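Abbfa_003403 (Acinetobacter baumannii, PDB 4ZXH) is a holo four-domain nonribosomal peptide synthetase with condensation, adenylation, carrier-protein and thioesterase domains that probably assembles and releases a peptide product. Local coordinates at residues Ala38-Ala44 and Val394-Gln400; Leu126-His130 and Ile141-His146. All coordinates share one frame; numbering follows the deposited sequence.

Contact 1 of 2, residues Ala38-Ala44 and Val394-Gln400; sequences AYNMVVA and VRQQEGQ. With PNS (4'-phosphopantetheine), chain B.
Gln400 sets its CG anti to its own carbonyl carbon (chi1 -72°), and its extended chain brings the amide to the ring of Tyr39. Gln396 bends at chi2 (97°), which turns OE1 toward the backbone of Val42. Both glutamines belong to the loop of the condensation domain that leads from strand 387-391 to strand 403-411. The loop crosses from one sheet to the other in this chloramphenicol acetyltransferase-like fold, and runs against the direction of 38-44.

Val42 N donates to Gln396 OE1 at 3.0 Å, meeting a lone pair in the plane of the amide. A side-chain oxygen here takes a strand N-H on the side away from strand 138-146. Farther along, Val394 supplies an apolar patch. Its CG1 lies 4.1 Å from Val42 CG1, and its CG2 meets Ala44 CB. Val111 of helix 104-115 also touches Val394.

At the other end, Gln400 CG sits over one face of the Tyr39 ring, 3.9 Å from its centroid, as a CH-pi contact. The amide and ring planes are only 13° apart. Gln400 NE2 donates to Ala38 O at 3.0 Å and more weakly to Gln397 OE1, and these two acceptors are consistent with NE2 facing Ala38 and OE1 facing the phosphopantetheine. The carboxylate of Glu398 bonds to Ser231 and forms salt bridges with Lys116 and Arg395.

The backbone of Tyr39 bonds to His147 of the HHxxxD sequence. Tyr39 and Gln400 line the phosphopantetheine pocket, where Tyr39 OH comes within 3.1 Å of N41 of the cofactor.

Contact 2 of 2, residues Leu126-His130 and Ile141-His146; sequences LWRIH and IAFVIH. With PX4 (1,2-dimyristoyl-sn-glycero-3-phosphocholine), chain C.
The antiparallel beta hairpin of strands 127-135 and 138-146 forms part of the larger sheet in the N-terminal half of the condensation domain. Its two strand segments run at 166° to each other. Arg128 pairs with Val144, and His130 with Ala142, as hydrogen-bonded pairs. Trp127 with Ile145 and Ile129 with Phe143 are the non-hydrogen-bonded pairs between and beside them. Arg128 N reaches Val144 O at 2.8 Å, and Val144 N returns a bond to Arg128 O. A longer bond of 3.3 Å, from His146 N to Leu126 O, closes one end.

Trp127, Ile129, Phe143 and Ile145 share one face, which meets the bound phospholipid. Ile129 CG1 lies alongside the Phe143 ring, 3.8 Å from CD1, with both side chains pointing the same way. Lipid carbon C34 sits over the centre of the Phe143 ring, 3.4 Å above its plane. Trp127 CE3 approaches C22, the end of the other acyl chain, at 3.6 Å. The indole nitrogen of Trp127 is bonded to Leu71 O.

The opposite face carries Arg128, His130, Ala142 and Val144. Arg128 NE donates to His130 NE2 at 3.0 Å, which is consistent with an unprotonated NE2. Val144 CG2 touches the edge of the His130 ring at CD2, 3.6 Å away. Arg128 also bonds to Gln117 O and makes a cation-pi contact with Phe119.

Helix 104-115 packs on this second face through Val111, Asp114 and Thr115. Within the sheet, strand 94-98 flanks strand 127-135, and strand 40-49 flanks strand 138-146.

The centres of contacts 1 and 2 are 11 Å apart, within the condensation domain. Both reach one mixed sheet, in which strand 40-49 of contact 1 lies next to strand 138-146 of contact 2. Met41 O to Ile145 N at 2.8 Å and Val43 O to Phe143 N at 2.9 Å are probable hydrogen bonds joining them. Along the chain, contact 2 is nested between the segments 38-44 and 394-400. Helix 104-115 touches both contacts. Two bound groups meet this part of the domain: contact 1 borders the phosphopantetheine pocket, and contact 2 borders the phospholipid.

Contact 1 of 2, residues Ala38-Ala44 and Val394-Gln400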
# COMPACT_ATOMS: atom_id res chain seq x y z
N ALA A 38 -13.43 5.80 15.27
CA ALA A 38 -14.26 4.73 14.78
C ALA A 38 -14.84 3.86 15.90
O ALA A 38 -15.76 3.08 15.64
CB ALA A 38 -13.47 3.87 13.79
N TYR A 39 -14.32 3.98 17.12
CA TYR A 39 -14.83 3.18 18.24
C TYR A 39 -15.51 4.03 19.34
O TYR A 39 -15.64 3.60 20.48
CB TYR A 39 -13.69 2.34 18.83
CG TYR A 39 -13.23 1.28 17.88
CD1 TYR A 39 -13.95 0.09 17.74
CD2 TYR A 39 -12.11 1.47 17.07
CE1 TYR A 39 -13.55 -0.88 16.84
CE2 TYR A 39 -11.71 0.50 16.17
CZ TYR A 39 -12.44 -0.67 16.05
OH TYR A 39 -12.04 -1.65 15.17
N ASN A 40 -15.94 5.24 18.97
CA ASN A 40 -16.76 6.09 19.82
C ASN A 40 -18.23 5.70 19.76
O ASN A 40 -18.95 6.22 18.92
CB ASN A 40 -16.65 7.55 19.39
CG ASN A 40 -15.30 8.15 19.68
OD1 ASN A 40 -14.32 7.45 19.87
ND2 ASN A 40 -15.25 9.47 19.70
N MET A 41 -18.68 4.79 20.62
CA MET A 41 -20.10 4.46 20.67
C MET A 41 -20.92 5.69 21.12
O MET A 41 -20.54 6.44 22.05
CB MET A 41 -20.38 3.30 21.60
CG MET A 41 -19.33 2.21 21.60
SD MET A 41 -19.82 0.79 22.57
CE MET A 41 -21.25 0.29 21.64
N VAL A 42 -22.05 5.90 20.46
CA VAL A 42 -22.87 7.07 20.71
C VAL A 42 -24.33 6.71 20.72
O VAL A 42 -24.85 6.20 19.72
CB VAL A 42 -22.68 8.18 19.63
CG1 VAL A 42 -23.63 9.35 19.92
CG2 VAL A 42 -21.25 8.64 19.57
N VAL A 43 -24.99 6.97 21.84
CA VAL A 43 -26.44 6.94 21.89
C VAL A 43 -26.91 8.38 22.20
O VAL A 43 -26.35 9.03 23.10
CB VAL A 43 -26.96 5.93 22.95
CG1 VAL A 43 -26.31 6.15 24.29
CG2 VAL A 43 -28.44 6.02 23.10
N ALA A 44 -27.90 8.88 21.46
CA ALA A 44 -28.35 10.27 21.60
C ALA A 44 -29.87 10.42 21.67
O ALA A 44 -30.63 9.62 21.10
CB ALA A 44 -27.81 11.12 20.46
N VAL A 394 -27.66 9.75 14.89
CA VAL A 394 -26.31 10.25 14.81
C VAL A 394 -25.42 9.23 14.10
O VAL A 394 -25.32 8.08 14.54
CB VAL A 394 -25.74 10.54 16.22
CG1 VAL A 394 -24.26 10.72 16.16
CG2 VAL A 394 -26.36 11.79 16.79
N ARG A 395 -24.79 9.62 12.99
CA ARG A 395 -23.74 8.78 12.43
C ARG A 395 -22.71 8.45 13.53
O ARG A 395 -22.26 9.33 14.26
CB ARG A 395 -23.06 9.48 11.26
CG ARG A 395 -23.89 9.54 9.98
CD ARG A 395 -23.25 10.49 8.94
NE ARG A 395 -21.86 10.15 8.62
CZ ARG A 395 -21.05 10.88 7.84
NH1 ARG A 395 -21.48 12.00 7.29
NH2 ARG A 395 -19.81 10.47 7.62
N GLN A 396 -22.36 7.18 13.69
CA GLN A 396 -21.41 6.81 14.73
C GLN A 396 -20.68 5.49 14.42
O GLN A 396 -21.11 4.70 13.57
CB GLN A 396 -22.11 6.73 16.09
CG GLN A 396 -23.28 5.78 16.16
CD GLN A 396 -22.85 4.46 16.76
OE1 GLN A 396 -22.33 4.40 17.88
NE2 GLN A 396 -23.02 3.38 15.98
N GLN A 397 -19.57 5.27 15.13
CA GLN A 397 -18.61 4.20 14.82
C GLN A 397 -18.37 4.02 13.31
O GLN A 397 -18.70 2.98 12.73
CB GLN A 397 -19.05 2.84 15.40
CG GLN A 397 -19.78 2.87 16.75
CD GLN A 397 -19.66 1.60 17.58
OE1 GLN A 397 -19.11 0.60 17.16
NE2 GLN A 397 -20.31 1.62 18.72
N GLU A 398 -17.79 5.02 12.68
CA GLU A 398 -17.50 4.88 11.26
C GLU A 398 -16.01 4.67 11.01
O GLU A 398 -15.16 5.30 11.64
CB GLU A 398 -18.01 6.11 10.50
CG GLU A 398 -19.51 6.21 10.55
CD GLU A 398 -20.04 7.48 9.94
OE1 GLU A 398 -19.37 8.53 10.07
OE2 GLU A 398 -21.17 7.45 9.38
N GLY A 399 -15.71 3.75 10.09
CA GLY A 399 -14.35 3.53 9.64
C GLY A 399 -13.57 2.45 10.37
O GLY A 399 -12.34 2.49 10.44
N GLN A 400 -14.28 1.48 10.93
CA GLN A 400 -13.60 0.38 11.58
C GLN A 400 -12.98 -0.53 10.55
O GLN A 400 -11.84 -0.96 10.71
CB GLN A 400 -14.57 -0.41 12.46
CG GLN A 400 -14.97 0.33 13.71
CD GLN A 400 -16.07 -0.38 14.44
OE1 GLN A 400 -16.51 -1.45 14.01
NE2 GLN A 400 -16.51 0.19 15.57
O23 PNS B . -1.25 -6.53 14.49
P24 PNS B . -1.36 -6.97 15.92
O25 PNS B . -0.68 -8.25 16.34
O27 PNS B . -2.94 -7.15 16.19
C28 PNS B . -3.84 -6.07 15.93
C29 PNS B . -5.24 -6.50 16.32
C30 PNS B . -5.16 -6.88 17.80
C31 PNS B . -5.67 -7.70 15.48
C32 PNS B . -6.22 -5.34 16.07
O33 PNS B . -5.93 -4.81 14.77
C34 PNS B . -7.66 -5.81 16.18
O35 PNS B . -8.12 -6.27 17.23
N36 PNS B . -8.44 -5.71 15.11
C37 PNS B . -9.83 -6.14 15.12
C38 PNS B . -10.69 -4.92 14.79
C39 PNS B . -12.00 -5.02 15.50
O40 PNS B . -12.06 -5.48 16.63
N41 PNS B . -13.03 -4.57 14.80
C42 PNS B . -14.42 -4.52 15.19
C43 PNS B . -15.10 -4.24 13.86
S44 PNS B . -15.68 -5.81 13.21

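Contact 2 of 2, residues Leu126-His130 and Ile141-His146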
# COMPACT_ATOMS: atom_id res chain seq x y z
N LEU A 126 -13.24 7.80 30.19
CA LEU A 126 -13.29 7.31 28.81
C LEU A 126 -14.71 7.39 28.25
O LEU A 126 -15.13 6.57 27.44
CB LEU A 126 -12.78 5.88 28.69
CG LEU A 126 -11.43 5.50 29.30
CD1 LEU A 126 -10.88 4.32 28.60
CD2 LEU A 126 -10.43 6.64 29.31
N TRP A 127 -15.43 8.42 28.69
CA TRP A 127 -16.77 8.68 28.21
C TRP A 127 -17.05 10.17 28.35
O TRP A 127 -16.38 10.85 29.14
CB TRP A 127 -17.79 7.83 28.97
CG TRP A 127 -17.65 7.94 30.45
CD1 TRP A 127 -16.79 7.24 31.25
CD2 TRP A 127 -18.42 8.77 31.32
NE1 TRP A 127 -16.97 7.60 32.57
CE2 TRP A 127 -17.97 8.54 32.64
CE3 TRP A 127 -19.46 9.69 31.12
CZ2 TRP A 127 -18.51 9.19 33.75
CZ3 TRP A 127 -20.01 10.34 32.24
CH2 TRP A 127 -19.53 10.10 33.52
N ARG A 128 -18.01 10.67 27.57
CA ARG A 128 -18.39 12.09 27.59
C ARG A 128 -19.89 12.23 27.40
O ARG A 128 -20.55 11.36 26.82
CB ARG A 128 -17.72 12.86 26.48
CG ARG A 128 -16.23 12.78 26.45
CD ARG A 128 -15.72 13.82 25.48
NE ARG A 128 -16.23 13.63 24.12
CZ ARG A 128 -15.50 13.08 23.15
NH1 ARG A 128 -14.26 12.67 23.40
NH2 ARG A 128 -15.99 12.97 21.92
N ILE A 129 -20.41 13.36 27.87
CA ILE A 129 -21.79 13.73 27.61
C ILE A 129 -21.80 15.07 26.92
O ILE A 129 -21.23 16.03 27.43
CB ILE A 129 -22.60 13.81 28.90
CG1 ILE A 129 -22.60 12.46 29.61
CG2 ILE A 129 -24.02 14.29 28.59
CD1 ILE A 129 -23.01 12.55 31.05
N HIS A 130 -22.45 15.14 25.76
CA HIS A 130 -22.54 16.39 25.01
C HIS A 130 -23.97 16.91 25.05
O HIS A 130 -24.87 16.23 24.58
CB HIS A 130 -22.10 16.19 23.55
CG HIS A 130 -20.65 15.89 23.37
ND1 HIS A 130 -19.72 16.87 23.11
CD2 HIS A 130 -19.97 14.72 23.35
CE1 HIS A 130 -18.52 16.32 22.96
NE2 HIS A 130 -18.65 15.02 23.10
N ILE A 141 -29.08 15.44 23.88
CA ILE A 141 -28.09 14.91 24.80
C ILE A 141 -27.45 13.72 24.14
O ILE A 141 -28.15 12.77 23.79
CB ILE A 141 -28.72 14.47 26.14
CG1 ILE A 141 -29.61 15.57 26.69
CG2 ILE A 141 -27.65 14.17 27.16
CD1 ILE A 141 -28.85 16.81 27.12
N ALA A 142 -26.14 13.75 23.98
CA ALA A 142 -25.44 12.63 23.34
C ALA A 142 -24.40 12.05 24.28
O ALA A 142 -23.52 12.76 24.77
CB ALA A 142 -24.80 13.06 22.03
N PHE A 143 -24.52 10.75 24.52
CA PHE A 143 -23.60 10.02 25.37
C PHE A 143 -22.58 9.32 24.48
O PHE A 143 -22.97 8.58 23.58
CB PHE A 143 -24.34 8.99 26.22
CG PHE A 143 -25.38 9.58 27.11
CD1 PHE A 143 -25.09 9.88 28.43
CD2 PHE A 143 -26.66 9.85 26.63
CE1 PHE A 143 -26.05 10.42 29.26
CE2 PHE A 143 -27.61 10.40 27.45
CZ PHE A 143 -27.30 10.69 28.77
N VAL A 144 -21.30 9.56 24.73
CA VAL A 144 -20.20 8.95 23.97
C VAL A 144 -19.36 8.05 24.86
O VAL A 144 -18.79 8.53 25.86
CB VAL A 144 -19.27 9.99 23.37
CG1 VAL A 144 -18.42 9.36 22.31
CG2 VAL A 144 -20.05 11.13 22.78
N ILE A 145 -19.26 6.77 24.53
CA ILE A 145 -18.44 5.86 25.31
C ILE A 145 -17.48 5.13 24.39
O ILE A 145 -17.91 4.53 23.40
CB ILE A 145 -19.27 4.80 26.08
CG1 ILE A 145 -20.24 5.44 27.05
CG2 ILE A 145 -18.37 3.94 26.89
CD1 ILE A 145 -21.65 5.56 26.54
N HIS A 146 -16.20 5.14 24.72
CA HIS A 146 -15.25 4.43 23.89
C HIS A 146 -15.41 2.92 24.05
O HIS A 146 -15.57 2.40 25.17
CB HIS A 146 -13.83 4.84 24.23
CG HIS A 146 -12.83 4.42 23.20
ND1 HIS A 146 -12.36 3.13 23.12
CD2 HIS A 146 -12.22 5.11 22.21
CE1 HIS A 146 -11.49 3.05 22.12
NE2 HIS A 146 -11.40 4.24 21.55
O1 PX4 C . -27.89 24.58 33.61
O2 PX4 C . -29.88 25.13 32.02
P1 PX4 C . -29.32 24.35 33.18
O3 PX4 C . -30.33 24.49 34.43
C1 PX4 C . -30.11 25.37 35.55
C2 PX4 C . -31.40 25.42 36.38
N1 PX4 C . -31.23 26.10 37.68
C3 PX4 C . -30.33 27.26 37.55
C4 PX4 C . -32.54 26.57 38.15
C5 PX4 C . -30.69 25.16 38.67
O4 PX4 C . -29.53 22.77 32.87
C6 PX4 C . -30.04 22.25 31.64
C7 PX4 C . -29.43 20.87 31.42
C8 PX4 C . -28.04 20.94 32.05
O5 PX4 C . -27.36 19.69 31.91
C9 PX4 C . -26.44 19.21 32.93
O6 PX4 C . -26.36 19.78 34.00
C10 PX4 C . -25.60 17.99 32.65
C11 PX4 C . -26.15 16.77 33.37
C12 PX4 C . -26.46 15.68 32.35
C13 PX4 C . -26.13 14.32 32.96
C14 PX4 C . -27.34 13.41 32.90
C15 PX4 C . -27.12 12.25 33.85
C16 PX4 C . -27.21 10.93 33.10
C17 PX4 C . -26.73 9.79 33.97
C18 PX4 C . -25.23 9.58 33.79
C19 PX4 C . -24.92 8.36 32.94
C20 PX4 C . -23.51 8.47 32.36
C21 PX4 C . -23.14 7.20 31.59
C22 PX4 C . -22.16 7.46 30.46
O7 PX4 C . -30.22 19.84 32.06
C23 PX4 C . -30.48 18.69 31.18
O8 PX4 C . -30.48 18.89 29.98
C24 PX4 C . -30.72 17.29 31.76
C25 PX4 C . -31.01 16.18 30.73
C26 PX4 C . -31.06 14.78 31.36
C27 PX4 C . -31.25 13.65 30.33
C28 PX4 C . -31.35 12.25 30.94
C29 PX4 C . -31.54 11.13 29.90
C30 PX4 C . -31.70 9.73 30.53
C31 PX4 C . -31.17 8.54 29.70
C32 PX4 C . -29.64 8.42 29.81
C33 PX4 C . -29.03 7.06 29.47
C34 PX4 C . -27.54 7.18 29.14
C35 PX4 C . -26.67 5.97 29.48
C36 PX4 C . -25.98 5.39 28.26